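Long-range contact in imidazoleglycerol-phosphate dehydratase (Pyrococcus furiosus, PDB 5DNL), which catalyses the dehydration of imidazoleglycerol phosphate to imidazoleacetol phosphate, the sixth step of histidine biosynthesis: residues 109-114 / 141-146. Sequence-based numbering, arbitrary orientation.
With MN (manganese (II) ion), chain E; MN (manganese (II) ion), chain D; 5DL ([(2S)-2-hydroxy-3-(1H-1,2,4-triazol-1-yl)propyl]phosphonic acid), chain F.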
loop_
_atom_site.group_PDB
_atom_site.type_symbol
_atom_site.label_atom_id
_atom_site.label_comp_id
_atom_site.label_asym_id
_atom_site.label_seq_id
_atom_site.Cartn_x
_atom_site.Cartn_y
_atom_site.Cartn_z
ATOM N N ASP A 109 19.432 10.780 20.379
ATOM C CA ASP A 109 19.414 10.909 21.836
ATOM C C ASP A 109 19.750 12.360 22.207
ATOM O O ASP A 109 20.920 12.785 22.208
ATOM C CB ASP A 109 20.397 9.939 22.487
ATOM C CG ASP A 109 20.211 8.467 22.041
ATOM O OD1 ASP A 109 19.078 8.037 21.760
ATOM O OD2 ASP A 109 21.231 7.744 22.002
ATOM N N ALA A 110 18.716 13.143 22.474
ATOM C CA ALA A 110 18.873 14.556 22.759
ATOM C C ALA A 110 19.548 14.776 24.102
ATOM O O ALA A 110 19.509 13.915 24.990
ATOM C CB ALA A 110 17.514 15.239 22.738
ATOM N N GLU A 111 20.136 15.951 24.262
ATOM C CA GLU A 111 20.779 16.317 25.513
ATOM C C GLU A 111 20.512 17.786 25.814
ATOM O O GLU A 111 20.682 18.645 24.931
ATOM C CB GLU A 111 22.283 16.083 25.379
ATOM C CG GLU A 111 23.049 16.216 26.681
ATOM C CD GLU A 111 24.462 15.674 26.553
ATOM O OE1 GLU A 111 24.615 14.512 26.101
ATOM O OE2 GLU A 111 25.398 16.441 26.847
ATOM N N GLU A 112 20.162 18.078 27.064
ATOM C CA GLU A 112 19.879 19.453 27.491
ATOM C C GLU A 112 21.066 20.377 27.201
ATOM O O GLU A 112 22.207 20.036 27.508
ATOM C CB GLU A 112 19.608 19.560 28.987
ATOM C CG GLU A 112 18.513 18.713 29.606
ATOM C CD GLU A 112 18.615 18.657 31.130
ATOM O OE1 GLU A 112 19.734 18.497 31.683
ATOM O OE2 GLU A 112 17.565 18.775 31.792
ATOM N N GLY A 113 20.793 21.528 26.599
ATOM C CA GLY A 113 21.830 22.492 26.267
ATOM C C GLY A 113 22.319 22.397 24.838
ATOM O O GLY A 113 22.953 23.337 24.345
ATOM N N PHE A 114 22.056 21.254 24.183
ATOM C CA PHE A 114 22.474 20.999 22.818
ATOM C C PHE A 114 21.218 21.065 21.970
ATOM O O PHE A 114 20.240 20.362 22.217
ATOM C CB PHE A 114 23.154 19.637 22.686
ATOM C CG PHE A 114 24.530 19.594 23.301
ATOM C CD1 PHE A 114 24.711 19.264 24.639
ATOM C CD2 PHE A 114 25.651 19.881 22.536
ATOM C CE1 PHE A 114 25.979 19.216 25.196
ATOM C CE2 PHE A 114 26.918 19.849 23.088
ATOM C CZ PHE A 114 27.077 19.532 24.413
ATOM N N GLY A 141 25.783 8.521 13.739
ATOM C CA GLY A 141 25.699 8.946 15.122
ATOM C C GLY A 141 24.298 9.051 15.649
ATOM O O GLY A 141 23.332 9.137 14.899
ATOM N N GLU A 142 24.226 9.072 16.975
ATOM C CA GLU A 142 22.966 9.213 17.712
ATOM C C GLU A 142 23.009 10.256 18.826
ATOM O O GLU A 142 22.022 10.936 19.065
ATOM C CB GLU A 142 22.570 7.844 18.291
ATOM C CG GLU A 142 22.458 6.798 17.169
ATOM C CD GLU A 142 21.670 5.557 17.502
ATOM O OE1 GLU A 142 21.534 5.226 18.683
ATOM O OE2 GLU A 142 21.187 4.898 16.562
ATOM N N ASN A 143 24.131 10.365 19.537
ATOM C CA ASN A 143 24.215 11.190 20.732
ATOM C C ASN A 143 24.417 12.680 20.426
ATOM O O ASN A 143 25.337 13.058 19.702
ATOM C CB ASN A 143 25.362 10.705 21.616
ATOM C CG ASN A 143 25.450 11.460 22.906
ATOM O OD1 ASN A 143 26.000 12.545 22.953
ATOM N ND2 ASN A 143 24.868 10.909 23.970
ATOM N N ALA A 144 23.567 13.539 20.973
ATOM C CA ALA A 144 23.616 14.976 20.647
ATOM C C ALA A 144 24.977 15.610 20.932
ATOM O O ALA A 144 25.488 16.355 20.127
ATOM C CB ALA A 144 22.544 15.742 21.414
ATOM N N HIS A 145 25.526 15.333 22.101
ATOM C CA HIS A 145 26.790 15.945 22.528
ATOM C C HIS A 145 27.901 15.461 21.612
ATOM O O HIS A 145 28.736 16.262 21.164
ATOM C CB HIS A 145 27.055 15.520 23.976
ATOM C CG HIS A 145 28.205 16.183 24.665
ATOM N ND1 HIS A 145 28.106 16.565 25.983
ATOM C CD2 HIS A 145 29.486 16.421 24.301
ATOM C CE1 HIS A 145 29.263 17.061 26.388
ATOM N NE2 HIS A 145 30.117 16.980 25.392
ATOM N N HIS A 146 27.928 14.163 21.314
ATOM C CA HIS A 146 28.982 13.612 20.458
ATOM C C HIS A 146 28.906 14.218 19.045
ATOM O O HIS A 146 29.928 14.574 18.459
ATOM C CB HIS A 146 28.910 12.104 20.376
ATOM C CG HIS A 146 29.139 11.421 21.685
ATOM N ND1 HIS A 146 28.771 10.111 21.912
ATOM C CD2 HIS A 146 29.690 11.866 22.841
ATOM C CE1 HIS A 146 29.109 9.770 23.138
ATOM N NE2 HIS A 146 29.650 10.817 23.733
HETATM MN MN MN E . 32.443 16.990 25.665
HETATM MN MN MN D . 30.436 10.733 25.892
HETATM N N1 5DL F . 32.256 14.768 25.455
HETATM C C3 5DL F . 32.982 12.665 25.125
HETATM N N2 5DL F . 33.287 13.965 25.034
HETATM C C8 5DL F . 36.724 15.657 24.891
HETATM C C7 5DL F . 35.392 15.253 25.526
HETATM C C6 5DL F . 34.567 14.452 24.530
HETATM C C5 5DL F . 31.318 13.883 25.808
HETATM O O10 5DL F . 37.799 13.246 25.353
HETATM P P9 5DL F . 37.775 14.301 24.300
HETATM O O11 5DL F . 39.126 14.910 24.010
HETATM O O12 5DL F . 37.200 13.760 22.999
HETATM O O13 5DL F . 34.642 16.405 25.938
HETATM N N4 5DL F . 31.712 12.601 25.626
HETATM O O HOH W 1 23.596 8.327 23.475
HETATM O O HOH W 2 22.880 5.305 20.986
HETATM O O HOH W 3 32.298 9.704 25.318
#
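Glu-111 exemplifies a second-shell carboxylate that positions a metal ligand in a dimanganese active site. In this ribosomal protein S5 domain 2-like fold, loop 109-114 passes the N-terminus of helix 144-162, whose first turn supplies His-145 and His-146, one to each manganese, the inhibitor's triazole bridging the metals. The extended side chain of Glu-111, its CG anti to the backbone N (chi1 -171°), reaches the edge of the imidazole; His-145 ND1 donates to the syn lone pair of Glu-111 OE2 at 2.8 Å, close to the ring plane. This bond helps to fix the ring's rotation and would probably make NE2 a stronger donor to manganese. An alanine here would probably leave the imidazole less firmly oriented. The other carboxylate oxygen turns to His-52 of the second subunit. Phe-114 meets the imidazole obliquely, planes at 34°, its CZ over one face and triazole C5 over the opposite one; His-145 CA rests over the Phe-114 ring centre. Asp-109 and Asn-143 form a single beta bridge, Asp-109 N donating to Glu-142 O and Ala-144 N to Asp-109 O. N-cap Asn-143 also meets Ser-117 of the second subunit through its amide end, while its OD1 accepts from His-146 N at 3.0 Å, on a lone pair.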